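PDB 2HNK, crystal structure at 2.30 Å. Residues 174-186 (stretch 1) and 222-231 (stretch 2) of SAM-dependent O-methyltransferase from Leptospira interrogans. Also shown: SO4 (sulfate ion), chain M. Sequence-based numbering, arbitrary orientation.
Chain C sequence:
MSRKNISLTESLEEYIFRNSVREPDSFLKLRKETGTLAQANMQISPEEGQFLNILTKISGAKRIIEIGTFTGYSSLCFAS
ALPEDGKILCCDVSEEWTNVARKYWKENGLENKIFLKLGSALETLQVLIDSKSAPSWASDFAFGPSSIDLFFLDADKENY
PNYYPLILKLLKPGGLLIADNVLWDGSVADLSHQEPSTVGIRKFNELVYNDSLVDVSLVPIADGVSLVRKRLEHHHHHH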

# COMPACT_ATOMS: atom_id res chain seq x y z
N GLY C 174 -10.69 -7.86 9.04
CA GLY C 174 -9.41 -7.90 8.34
C GLY C 174 -9.46 -7.41 6.89
O GLY C 174 -8.41 -7.24 6.27
N GLY C 175 -10.67 -7.19 6.37
CA GLY C 175 -10.85 -6.67 5.02
C GLY C 175 -10.40 -5.23 4.82
O GLY C 175 -10.20 -4.50 5.79
N LEU C 176 -10.25 -4.84 3.56
CA LEU C 176 -9.67 -3.55 3.20
C LEU C 176 -10.61 -2.66 2.38
O LEU C 176 -11.19 -3.08 1.38
CB LEU C 176 -8.35 -3.77 2.42
CG LEU C 176 -7.52 -2.56 1.96
CD1 LEU C 176 -7.02 -1.72 3.13
CD2 LEU C 176 -6.36 -3.00 1.08
N LEU C 177 -10.74 -1.41 2.83
CA LEU C 177 -11.36 -0.37 2.02
C LEU C 177 -10.27 0.51 1.44
O LEU C 177 -9.42 1.02 2.16
CB LEU C 177 -12.35 0.47 2.85
CG LEU C 177 -12.77 1.86 2.32
CD1 LEU C 177 -13.50 1.79 0.98
CD2 LEU C 177 -13.64 2.60 3.36
N ILE C 178 -10.28 0.65 0.13
CA ILE C 178 -9.40 1.58 -0.54
C ILE C 178 -10.25 2.76 -1.01
O ILE C 178 -11.13 2.59 -1.85
CB ILE C 178 -8.64 0.91 -1.74
CG1 ILE C 178 -7.93 -0.37 -1.27
CG2 ILE C 178 -7.67 1.90 -2.36
CD1 ILE C 178 -7.15 -1.09 -2.36
N ALA C 179 -10.01 3.93 -0.45
CA ALA C 179 -10.82 5.10 -0.77
C ALA C 179 -10.07 6.11 -1.62
O ALA C 179 -8.98 6.57 -1.25
CB ALA C 179 -11.37 5.74 0.52
N ASP C 180 -10.65 6.45 -2.75
CA ASP C 180 -10.06 7.39 -3.70
C ASP C 180 -10.48 8.85 -3.44
O ASP C 180 -11.53 9.11 -2.86
CB ASP C 180 -10.45 6.99 -5.13
CG ASP C 180 -9.45 7.47 -6.17
OD1 ASP C 180 -8.23 7.34 -5.91
OD2 ASP C 180 -9.88 7.99 -7.24
N ASN C 181 -9.64 9.80 -3.88
CA ASN C 181 -9.95 11.25 -3.85
C ASN C 181 -10.07 11.88 -2.46
O ASN C 181 -10.70 12.92 -2.30
CB ASN C 181 -11.23 11.56 -4.65
CG ASN C 181 -11.08 11.28 -6.14
OD1 ASN C 181 -11.66 10.33 -6.66
ND2 ASN C 181 -10.31 12.11 -6.82
N VAL C 182 -9.43 11.26 -1.47
CA VAL C 182 -9.57 11.68 -0.08
C VAL C 182 -8.95 13.04 0.23
O VAL C 182 -9.19 13.62 1.29
CB VAL C 182 -9.09 10.58 0.93
CG1 VAL C 182 -10.01 9.35 0.90
CG2 VAL C 182 -7.63 10.19 0.69
N LEU C 183 -8.16 13.57 -0.70
CA LEU C 183 -7.58 14.91 -0.54
C LEU C 183 -8.29 15.97 -1.38
O LEU C 183 -8.12 17.16 -1.14
CB LEU C 183 -6.07 14.89 -0.79
CG LEU C 183 -5.25 14.08 0.24
CD1 LEU C 183 -3.78 14.04 -0.13
CD2 LEU C 183 -5.44 14.63 1.66
N TRP C 184 -9.09 15.52 -2.35
CA TRP C 184 -9.93 16.38 -3.18
C TRP C 184 -9.19 17.65 -3.63
O TRP C 184 -9.58 18.78 -3.29
CB TRP C 184 -11.23 16.70 -2.45
CG TRP C 184 -12.44 16.93 -3.31
CD1 TRP C 184 -13.42 17.86 -3.09
CD2 TRP C 184 -12.82 16.23 -4.50
NE1 TRP C 184 -14.38 17.79 -4.07
CE2 TRP C 184 -14.04 16.79 -4.95
CE3 TRP C 184 -12.26 15.17 -5.24
CZ2 TRP C 184 -14.70 16.34 -6.11
CZ3 TRP C 184 -12.92 14.73 -6.39
CH2 TRP C 184 -14.13 15.31 -6.80
N ASP C 185 -8.11 17.44 -4.38
CA ASP C 185 -7.24 18.49 -4.90
C ASP C 185 -6.77 19.46 -3.81
O ASP C 185 -6.51 20.64 -4.07
CB ASP C 185 -7.92 19.22 -6.06
CG ASP C 185 -6.93 19.86 -7.02
OD1 ASP C 185 -5.81 19.33 -7.21
OD2 ASP C 185 -7.27 20.90 -7.59
N GLY C 186 -6.69 18.96 -2.58
CA GLY C 186 -6.30 19.79 -1.46
C GLY C 186 -7.39 20.63 -0.82
O GLY C 186 -7.13 21.28 0.18
N ALA C 222 -1.72 10.03 -6.15
CA ALA C 222 -2.81 10.60 -6.96
C ALA C 222 -3.48 11.76 -6.21
O ALA C 222 -2.81 12.73 -5.86
CB ALA C 222 -3.80 9.52 -7.37
N ASP C 223 -4.79 11.66 -5.97
CA ASP C 223 -5.54 12.70 -5.26
C ASP C 223 -5.81 12.31 -3.80
O ASP C 223 -6.82 12.70 -3.20
CB ASP C 223 -6.85 12.97 -6.01
CG ASP C 223 -7.57 14.22 -5.52
OD1 ASP C 223 -6.90 15.23 -5.19
OD2 ASP C 223 -8.81 14.18 -5.45
N GLY C 224 -4.89 11.53 -3.23
CA GLY C 224 -5.04 10.96 -1.89
C GLY C 224 -5.72 9.60 -1.99
O GLY C 224 -6.75 9.46 -2.64
N VAL C 225 -5.11 8.60 -1.37
CA VAL C 225 -5.72 7.26 -1.30
C VAL C 225 -5.63 6.75 0.13
O VAL C 225 -4.53 6.60 0.68
CB VAL C 225 -5.06 6.26 -2.28
CG1 VAL C 225 -5.74 4.91 -2.19
CG2 VAL C 225 -5.10 6.76 -3.73
N SER C 226 -6.79 6.50 0.74
CA SER C 226 -6.84 5.98 2.10
C SER C 226 -6.93 4.48 2.10
O SER C 226 -7.77 3.90 1.42
CB SER C 226 -8.01 6.56 2.89
OG SER C 226 -7.67 7.83 3.39
N LEU C 227 -6.04 3.87 2.87
CA LEU C 227 -6.09 2.44 3.10
C LEU C 227 -6.75 2.26 4.45
O LEU C 227 -6.19 2.64 5.48
CB LEU C 227 -4.67 1.86 3.09
CG LEU C 227 -3.89 2.08 1.78
CD1 LEU C 227 -2.51 1.46 1.84
CD2 LEU C 227 -4.68 1.55 0.57
N VAL C 228 -7.96 1.71 4.44
CA VAL C 228 -8.77 1.56 5.64
C VAL C 228 -9.03 0.08 5.92
O VAL C 228 -9.85 -0.56 5.26
CB VAL C 228 -10.12 2.33 5.53
CG1 VAL C 228 -10.89 2.28 6.83
CG2 VAL C 228 -9.90 3.78 5.12
N ARG C 229 -8.34 -0.45 6.92
CA ARG C 229 -8.46 -1.86 7.25
C ARG C 229 -9.41 -2.10 8.42
O ARG C 229 -9.23 -1.52 9.49
CB ARG C 229 -7.08 -2.48 7.53
CG ARG C 229 -7.11 -3.98 7.72
CD ARG C 229 -5.81 -4.49 8.29
NE ARG C 229 -5.95 -5.85 8.83
CZ ARG C 229 -6.22 -6.14 10.10
NH1 ARG C 229 -6.38 -5.17 11.00
NH2 ARG C 229 -6.33 -7.40 10.47
N LYS C 230 -10.42 -2.93 8.19
CA LYS C 230 -11.35 -3.33 9.24
C LYS C 230 -10.61 -4.30 10.16
O LYS C 230 -10.03 -5.28 9.70
CB LYS C 230 -12.59 -4.00 8.63
CG LYS C 230 -13.67 -4.39 9.63
CD LYS C 230 -14.82 -5.09 8.93
CE LYS C 230 -15.91 -5.51 9.90
NZ LYS C 230 -17.09 -6.06 9.19
N ARG C 231 -10.61 -3.99 11.45
CA ARG C 231 -9.89 -4.79 12.42
C ARG C 231 -10.62 -6.08 12.75
O ARG C 231 -11.83 -6.19 12.54
CB ARG C 231 -9.62 -3.98 13.69
CG ARG C 231 -8.82 -2.72 13.42
CD ARG C 231 -8.73 -1.84 14.63
NE ARG C 231 -7.93 -2.47 15.67
CZ ARG C 231 -7.39 -1.82 16.69
NH1 ARG C 231 -7.56 -0.50 16.81
NH2 ARG C 231 -6.67 -2.48 17.58
S SO4 M . -6.06 -6.30 14.46
O1 SO4 M . -7.13 -6.29 13.47
O2 SO4 M . -5.48 -4.96 14.58
O3 SO4 M . -6.63 -6.69 15.74
O4 SO4 M . -5.03 -7.23 14.05
O HOH W 1 -5.98 -7.82 7.19
O HOH W 2 -6.88 9.60 -5.38
O HOH W 3 -5.04 16.02 -6.89

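Stretches 1 and 2 pair as neighbouring antiparallel β-strands: the axes of 175-180 and 225-230 approach to 4.6 Å, their N-to-C directions differ by 158°, and contact buries 881 Å² summed over both sides. At one end of this ladder, stretch 1 leaves the strand through a type I turn, N181 to W184, which closes around D223.

A222, at the start of stretch 2, makes no contact, but D223 has more area covered by the other stretch than any other residue, 115 Å². With chi1 at -168° (t), its carboxylate reaches the turn and serves two donors. N181 ND2 gives a nearly linear hydrogen bond to D223 OD2 (2.9 Å, 173°), and the backbone D185 N donates to D223 OD1 (2.6 Å, 156°). The main chain adds a third link, from L183 N to D223 O (3.0 Å, 151°). D223 OD2 also lies at the edge of the W184 ring, near its plane, 3.6 Å from W184 CE3. A water extends the network, accepting from D223 N at 3.0 Å and donating to D180 OD1 and to G224 O, each at 2.7 Å.

G224 follows with phi/psi of 90/129, a conformation that by itself calls for glycine. Packing imposes a second restriction: an ideal CB would point toward stretch 1, 2.6 Å from L183 CG and 3.0 Å from V182 CG2, both clashes. Without one, V182 CG2 can settle 3.3 Å from G224 C, while V182 N makes a weak hydrogen bond to G224 O (3.4 Å).

From V225 onward the side chains alternate between the two faces of the sheet. V225 shares a face with I178, and the apolar contact V225 CG1 to I178 CG2 measures 3.6 Å; its CA also approaches A179 O at 3.3 Å in a CA-H...O contact. S226 pairs with A179 on the opposite face through two reciprocal hydrogen bonds, A179 N to S226 O (2.9 Å, 171°) and S226 N to A179 O (3.0 Å, 157°).

L227 faces I178 in a non-hydrogen-bonded pair, so side chains supply the contact: L227 CD2 lies 4.2 Å from I178 CG1, and L227 CB lies 4.3 Å from L176 CD1. V228 restores the hydrogen-bonded pattern with L177, through L177 N to V228 O (2.7 Å, 172°) and V228 N to L177 O (2.8 Å, 164°). Their CB atoms are 4.0 Å apart on the face also occupied by A179 and S226.

R229 pairs with L176 without backbone hydrogen bonds. Its guanidinium has G174 CA over one face, 3.8 Å from R229 NH2, and a water bridges R229 NE (2.6 Å) to G174 O (2.7 Å). R229 NH1 also donates to sulfate O1 at 2.8 Å. K230 continues the backbone ladder, K230 N donating to G175 O (2.9 Å, 155°); the return bond, G174 N to K230 O, is short at 2.7 Å but weak, bent to 129°. R231 points away from stretch 1.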